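Local structure of sugar ABC transporter, periplasmic sugar-binding protein (Caulobacter crescentus, 4IRX) at residues Leu201-Ala206 / Asp229-Ala234; Thr246-Pro251 / Glu289-Gly294. The protein binds myo-inositol between its two lobes, probably as the periplasmic receptor that delivers the sugar alcohol to an ABC transporter. One frame throughout, in Å; residues are numbered along the deposited sequence.

Contact 1: Leu201-Ala206 / Asp229-Ala234. With INS (1,2,3,4,5,6-hexahydroxy-cyclohexane), chain C.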
loop_
_atom_site.group_PDB
_atom_site.type_symbol
_atom_site.label_atom_id
_atom_site.label_comp_id
_atom_site.label_asym_id
_atom_site.label_seq_id
_atom_site.Cartn_x
_atom_site.Cartn_y
_atom_site.Cartn_z
ATOM N N LEU A 201 8.194 -4.485 0.653
ATOM C CA LEU A 201 6.791 -4.370 0.297
ATOM C C LEU A 201 6.280 -2.922 0.194
ATOM O O LEU A 201 5.078 -2.674 0.049
ATOM C CB LEU A 201 5.927 -5.254 1.205
ATOM C CG LEU A 201 5.845 -6.730 0.778
ATOM C CD1 LEU A 201 7.169 -7.408 0.487
ATOM C CD2 LEU A 201 5.091 -7.498 1.834
ATOM N N ASN A 202 7.195 -1.951 0.245
ATOM C CA ASN A 202 6.935 -0.642 -0.343
ATOM C C ASN A 202 8.240 0.022 -0.755
ATOM O O ASN A 202 9.321 -0.411 -0.354
ATOM C CB ASN A 202 6.004 0.274 0.504
ATOM C CG ASN A 202 6.706 0.997 1.632
ATOM O OD1 ASN A 202 7.904 0.847 1.847
ATOM N ND2 ASN A 202 5.958 1.802 2.363
ATOM N N ASP A 203 8.130 1.057 -1.572
ATOM C CA ASP A 203 9.318 1.708 -2.140
ATOM C C ASP A 203 10.049 2.558 -1.113
ATOM O O ASP A 203 11.257 2.660 -1.164
ATOM C CB ASP A 203 8.952 2.610 -3.321
ATOM C CG ASP A 203 8.685 1.835 -4.600
ATOM O OD1 ASP A 203 9.159 0.671 -4.739
ATOM O OD2 ASP A 203 8.013 2.434 -5.466
ATOM N N ASP A 204 9.315 3.150 -0.179
ATOM C CA ASP A 204 9.920 3.947 0.901
ATOM C C ASP A 204 10.909 3.087 1.698
ATOM O O ASP A 204 12.048 3.490 1.955
ATOM C CB ASP A 204 8.791 4.508 1.795
ATOM C CG ASP A 204 9.202 5.731 2.628
ATOM O OD1 ASP A 204 10.149 6.464 2.260
ATOM O OD2 ASP A 204 8.542 5.966 3.671
HETATM N N MSE A 205 10.478 1.882 2.063
HETATM C CA MSE A 205 11.351 0.935 2.743
HETATM C C MSE A 205 12.451 0.444 1.829
HETATM O O MSE A 205 13.575 0.242 2.285
HETATM C CB MSE A 205 10.556 -0.259 3.283
HETATM C CG MSE A 205 9.570 0.097 4.411
HETATM SE SE MSE A 205 8.701 -1.464 5.142
HETATM C CE MSE A 205 7.860 -2.137 3.523
ATOM N N ALA A 206 12.146 0.190 0.561
ATOM C CA ALA A 206 13.155 -0.212 -0.404
ATOM C C ALA A 206 14.303 0.770 -0.491
ATOM O O ALA A 206 15.448 0.350 -0.631
ATOM C CB ALA A 206 12.530 -0.431 -1.816
ATOM N N ASP A 229 5.187 0.086 -5.311
ATOM C CA ASP A 229 4.469 1.405 -5.337
ATOM C C ASP A 229 4.795 2.223 -6.579
ATOM O O ASP A 229 4.009 3.067 -6.976
ATOM C CB ASP A 229 4.680 2.353 -4.125
ATOM C CG ASP A 229 4.040 1.846 -2.856
ATOM O OD1 ASP A 229 3.190 0.937 -2.938
ATOM O OD2 ASP A 229 4.407 2.340 -1.770
ATOM N N ALA A 230 5.966 1.998 -7.165
ATOM C CA ALA A 230 6.430 2.797 -8.309
ATOM C C ALA A 230 6.438 4.301 -8.020
ATOM O O ALA A 230 6.006 5.110 -8.846
ATOM C CB ALA A 230 5.614 2.474 -9.580
ATOM N N ILE A 231 6.928 4.682 -6.849
ATOM C CA ILE A 231 7.062 6.106 -6.573
ATOM C C ILE A 231 8.236 6.641 -7.403
ATOM O O ILE A 231 9.127 5.880 -7.771
ATOM C CB ILE A 231 7.250 6.425 -5.059
ATOM C CG1 ILE A 231 8.613 5.969 -4.561
ATOM C CG2 ILE A 231 6.113 5.790 -4.227
ATOM C CD1 ILE A 231 8.851 6.260 -3.043
ATOM N N PRO A 232 8.209 7.937 -7.742
ATOM C CA PRO A 232 9.246 8.467 -8.646
ATOM C C PRO A 232 10.679 8.252 -8.178
ATOM O O PRO A 232 11.553 8.036 -9.012
ATOM C CB PRO A 232 8.915 9.960 -8.712
ATOM C CG PRO A 232 7.437 10.017 -8.409
ATOM C CD PRO A 232 7.158 8.926 -7.446
ATOM N N GLU A 233 10.917 8.299 -6.876
ATOM C CA GLU A 233 12.255 8.085 -6.332
ATOM C C GLU A 233 12.750 6.686 -6.672
ATOM O O GLU A 233 13.918 6.491 -7.022
ATOM C CB GLU A 233 12.233 8.315 -4.810
ATOM C CG GLU A 233 13.574 8.465 -4.124
ATOM C CD GLU A 233 13.404 8.785 -2.637
ATOM O OE1 GLU A 233 12.243 8.834 -2.161
ATOM O OE2 GLU A 233 14.428 8.975 -1.958
ATOM N N ALA A 234 11.859 5.699 -6.584
ATOM C CA ALA A 234 12.225 4.328 -6.935
ATOM C C ALA A 234 12.437 4.185 -8.442
ATOM O O ALA A 234 13.339 3.474 -8.886
ATOM C CB ALA A 234 11.147 3.345 -6.462
HETATM C C1 INS C . 0.209 0.800 0.302
HETATM C C2 INS C . 1.565 1.262 -0.118
HETATM C C3 INS C . 2.208 1.982 1.038
HETATM C C4 INS C . 2.353 1.060 2.207
HETATM C C5 INS C . 1.019 0.618 2.677
HETATM C C6 INS C . 0.249 -0.046 1.559
HETATM O O1 INS C . -0.409 0.094 -0.745
HETATM O O2 INS C . 2.328 0.167 -0.528
HETATM O O3 INS C . 3.454 2.516 0.662
HETATM O O4 INS C . 3.064 1.672 3.235
HETATM O O5 INS C . 1.175 -0.235 3.765
HETATM O O6 INS C . -1.007 -0.499 1.992
HETATM O O HOH W 1 6.528 3.770 -0.719
#
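D203 OD2 reaches the backbone just ahead of helix 232-239 and accepts a hydrogen bond from I231 N at 2.9 Å, met nearly along the C-O axis with an N-H...O angle of 158°. A230 N, close to OD2 but badly angled, is hydrogen-bonded to T246 OG1 instead. D203 CG lies anti to the carbonyl carbon (chi1 -77°), which sets it 3.4 Å from the methyl CB of A234, while CG1 of I231 packs against D203 CB at 3.6 Å. D203 OD1 is hydrogen-bonded to T246 OG1. An alanine in place of D203 would probably leave the amide of I231 and the hydroxyl of T246 without their acceptor and open a gap beside A234 CB.

N202 is the N-cap of helix 203-215: its OD1 accepts from M205 N (selenomethionine) at 2.8 Å. The amide nitrogen is left to face the ligand, with ND2 donating to both O3 and O4 of myo-inositol. This is one wall of the inositol site of a type I periplasmic binding protein, formed where the loops following strands 197-200 and 224-226 meet; Q20 and D96 also bind the ligand. D229 grips two neighbouring hydroxyls, one with each carboxylate oxygen: OD1 accepts from O2 at 2.7 Å and OD2 from O3 at 2.6 Å. A water ties the same OD2 to the helix, donating to it and accepting from D204 N at 2.9 Å.

Contact 2: Thr246-Pro251 / Glu289-Gly294. With INS (1,2,3,4,5,6-hexahydroxy-cyclohexane), chain C.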
loop_
_atom_site.group_PDB
_atom_site.type_symbol
_atom_site.label_atom_id
_atom_site.label_comp_id
_atom_site.label_asym_id
_atom_site.label_seq_id
_atom_site.Cartn_x
_atom_site.Cartn_y
_atom_site.Cartn_z
ATOM N N THR A 246 10.029 -2.535 -9.310
ATOM C CA THR A 246 9.018 -2.144 -8.342
ATOM C C THR A 246 7.682 -2.610 -8.914
ATOM O O THR A 246 7.655 -3.354 -9.902
ATOM C CB THR A 246 9.056 -0.608 -8.013
ATOM O OG1 THR A 246 8.062 -0.294 -7.023
ATOM C CG2 THR A 246 8.823 0.235 -9.277
ATOM N N VAL A 247 6.589 -2.248 -8.263
ATOM C CA VAL A 247 5.279 -2.708 -8.711
ATOM C C VAL A 247 4.346 -1.520 -8.795
ATOM O O VAL A 247 4.196 -0.783 -7.817
ATOM C CB VAL A 247 4.677 -3.785 -7.763
ATOM C CG1 VAL A 247 3.320 -4.250 -8.289
ATOM C CG2 VAL A 247 5.602 -4.974 -7.619
ATOM N N GLU A 248 3.716 -1.339 -9.950
ATOM C CA GLU A 248 2.691 -0.324 -10.146
ATOM C C GLU A 248 1.340 -0.825 -9.684
ATOM O O GLU A 248 0.896 -1.915 -10.085
ATOM C CB GLU A 248 2.602 0.034 -11.634
ATOM C CG GLU A 248 1.429 0.961 -11.970
ATOM C CD GLU A 248 1.567 2.344 -11.394
ATOM O OE1 GLU A 248 2.686 2.900 -11.450
ATOM O OE2 GLU A 248 0.574 2.893 -10.868
ATOM N N GLN A 249 0.685 -0.049 -8.826
ATOM C CA GLN A 249 -0.640 -0.402 -8.324
ATOM C C GLN A 249 -1.699 0.679 -8.529
ATOM O O GLN A 249 -2.829 0.576 -8.005
ATOM C CB GLN A 249 -0.590 -0.795 -6.852
ATOM C CG GLN A 249 -0.075 0.264 -5.893
ATOM C CD GLN A 249 -0.492 -0.023 -4.472
ATOM O OE1 GLN A 249 -1.624 -0.457 -4.211
ATOM N NE2 GLN A 249 0.453 0.155 -3.529
ATOM N N ASN A 250 -1.366 1.702 -9.309
ATOM C CA ASN A 250 -2.348 2.730 -9.702
ATOM C C ASN A 250 -3.145 3.366 -8.560
ATOM O O ASN A 250 -4.378 3.353 -8.558
ATOM C CB ASN A 250 -3.318 2.159 -10.752
ATOM C CG ASN A 250 -2.713 2.124 -12.148
ATOM O OD1 ASN A 250 -2.594 3.162 -12.808
ATOM N ND2 ASN A 250 -2.319 0.943 -12.595
ATOM N N PRO A 251 -2.453 3.967 -7.587
ATOM C CA PRO A 251 -3.136 4.581 -6.449
ATOM C C PRO A 251 -4.025 5.745 -6.858
ATOM O O PRO A 251 -5.048 5.922 -6.200
ATOM C CB PRO A 251 -1.981 5.039 -5.547
ATOM C CG PRO A 251 -0.789 5.147 -6.465
ATOM C CD PRO A 251 -0.987 4.049 -7.478
ATOM N N GLU A 289 5.439 2.580 -18.125
ATOM C CA GLU A 289 4.165 2.004 -17.699
ATOM C C GLU A 289 3.811 2.406 -16.269
ATOM O O GLU A 289 2.689 2.141 -15.797
ATOM C CB GLU A 289 4.165 0.471 -17.862
ATOM C CG GLU A 289 4.179 0.071 -19.342
ATOM C CD GLU A 289 4.107 -1.414 -19.620
ATOM O OE1 GLU A 289 4.101 -2.227 -18.672
ATOM O OE2 GLU A 289 4.062 -1.760 -20.824
ATOM N N ALA A 290 4.734 3.065 -15.581
ATOM C CA ALA A 290 4.430 3.557 -14.243
ATOM C C ALA A 290 3.591 4.806 -14.366
ATOM O O ALA A 290 3.897 5.671 -15.171
ATOM C CB ALA A 290 5.711 3.839 -13.459
ATOM N N SER A 291 2.532 4.887 -13.571
ATOM C CA SER A 291 1.595 6.004 -13.652
ATOM C C SER A 291 2.241 7.338 -13.315
ATOM O O SER A 291 1.804 8.378 -13.809
ATOM C CB SER A 291 0.354 5.758 -12.781
ATOM O OG SER A 291 0.684 5.624 -11.408
ATOM N N ARG A 292 3.269 7.320 -12.477
ATOM C CA ARG A 292 3.925 8.550 -12.015
ATOM C C ARG A 292 5.266 8.818 -12.713
ATOM O O ARG A 292 6.090 9.590 -12.208
ATOM C CB ARG A 292 4.085 8.556 -10.489
ATOM C CG ARG A 292 2.753 8.483 -9.724
ATOM C CD ARG A 292 2.933 8.411 -8.226
ATOM N NE ARG A 292 3.569 9.604 -7.668
ATOM C CZ ARG A 292 4.113 9.660 -6.449
ATOM N NH1 ARG A 292 4.115 8.586 -5.655
ATOM N NH2 ARG A 292 4.695 10.774 -6.038
ATOM N N ILE A 293 5.485 8.198 -13.868
ATOM C CA ILE A 293 6.756 8.356 -14.582
ATOM C C ILE A 293 7.062 9.832 -14.901
ATOM O O ILE A 293 8.221 10.282 -14.859
ATOM C CB ILE A 293 6.822 7.453 -15.855
ATOM C CG1 ILE A 293 8.259 7.408 -16.418
ATOM C CG2 ILE A 293 5.792 7.870 -16.895
ATOM C CD1 ILE A 293 9.256 6.777 -15.462
ATOM N N GLY A 294 6.015 10.603 -15.137
ATOM C CA GLY A 294 6.213 12.010 -15.435
ATOM C C GLY A 294 6.823 12.820 -14.314
ATOM O O GLY A 294 7.331 13.914 -14.567
HETATM C C1 INS C . 0.209 0.800 0.302
HETATM C C2 INS C . 1.565 1.262 -0.118
HETATM C C3 INS C . 2.208 1.982 1.038
HETATM C C4 INS C . 2.353 1.060 2.207
HETATM C C5 INS C . 1.019 0.618 2.677
HETATM C C6 INS C . 0.249 -0.046 1.559
HETATM O O1 INS C . -0.409 0.094 -0.745
HETATM O O2 INS C . 2.328 0.167 -0.528
HETATM O O3 INS C . 3.454 2.516 0.662
HETATM O O4 INS C . 3.064 1.672 3.235
HETATM O O5 INS C . 1.175 -0.235 3.765
HETATM O O6 INS C . -1.007 -0.499 1.992
HETATM O O HOH W 2 3.819 5.227 -10.487
#
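The end of strand 246-248 runs past the type I turn A290-I293, with E248 and A290 5.9 Å apart between CA atoms and N250 and S291 6.5 Å apart. E248 carries the contact. Its CG lies anti to the backbone N (chi1 173°) and the chain then bends at chi2, and the carboxylate ends up against the start of the turn. S291 meets both of its oxygens: the amide N donates to OE1 at 2.9 Å from above the carboxylate plane, 69° out of it, and the hydroxyl OG donates to OE2 at 2.8 Å on the syn side. OE2 takes a second bond, from N250 N on the anti side, and the two donors reach it from opposite faces of the plane. With both oxygens engaged, rotation of the carboxylate is probably restricted.

A water extends the network, donating to E248 OE1 and accepting from R292 N, which links the glutamate to the next amide of the turn. Beyond the bonds, A290 CA lies 3.4 Å from E248 OE1, and N250 OD1 is 3.9 Å from S291 CB.

Q249, the next residue after E248, points away from the turn, and its NE2 donates to O1 of myo-inositol at 2.9 Å with an N-H...O angle of 161°; NE2 is also hydrogen-bonded to OD1 of D229. The arrangement thus joins the C-terminal turn to the strand end that supplies Q249 to the ligand pocket of this periplasmic binding protein.

The centres of the two contacts lie about 10 Å apart, and along the chain they come in series: 201-206 with 229-234 closes before 246-251 with 289-294 opens. Helix 232-239, begun in contact 1, leads on to strand 246-248 of contact 2. That strand is an edge of the mixed seven-stranded sheet, whereas contact 1 follows two strands of the four-stranded parallel sheet. They touch directly: D229 N lies 2.8 Å from V247 O, a probable hydrogen bond, which is consistent with the pair bridging the edges of the two sheets. P232 also packs on R292. Both contacts supply residues to the one inositol site.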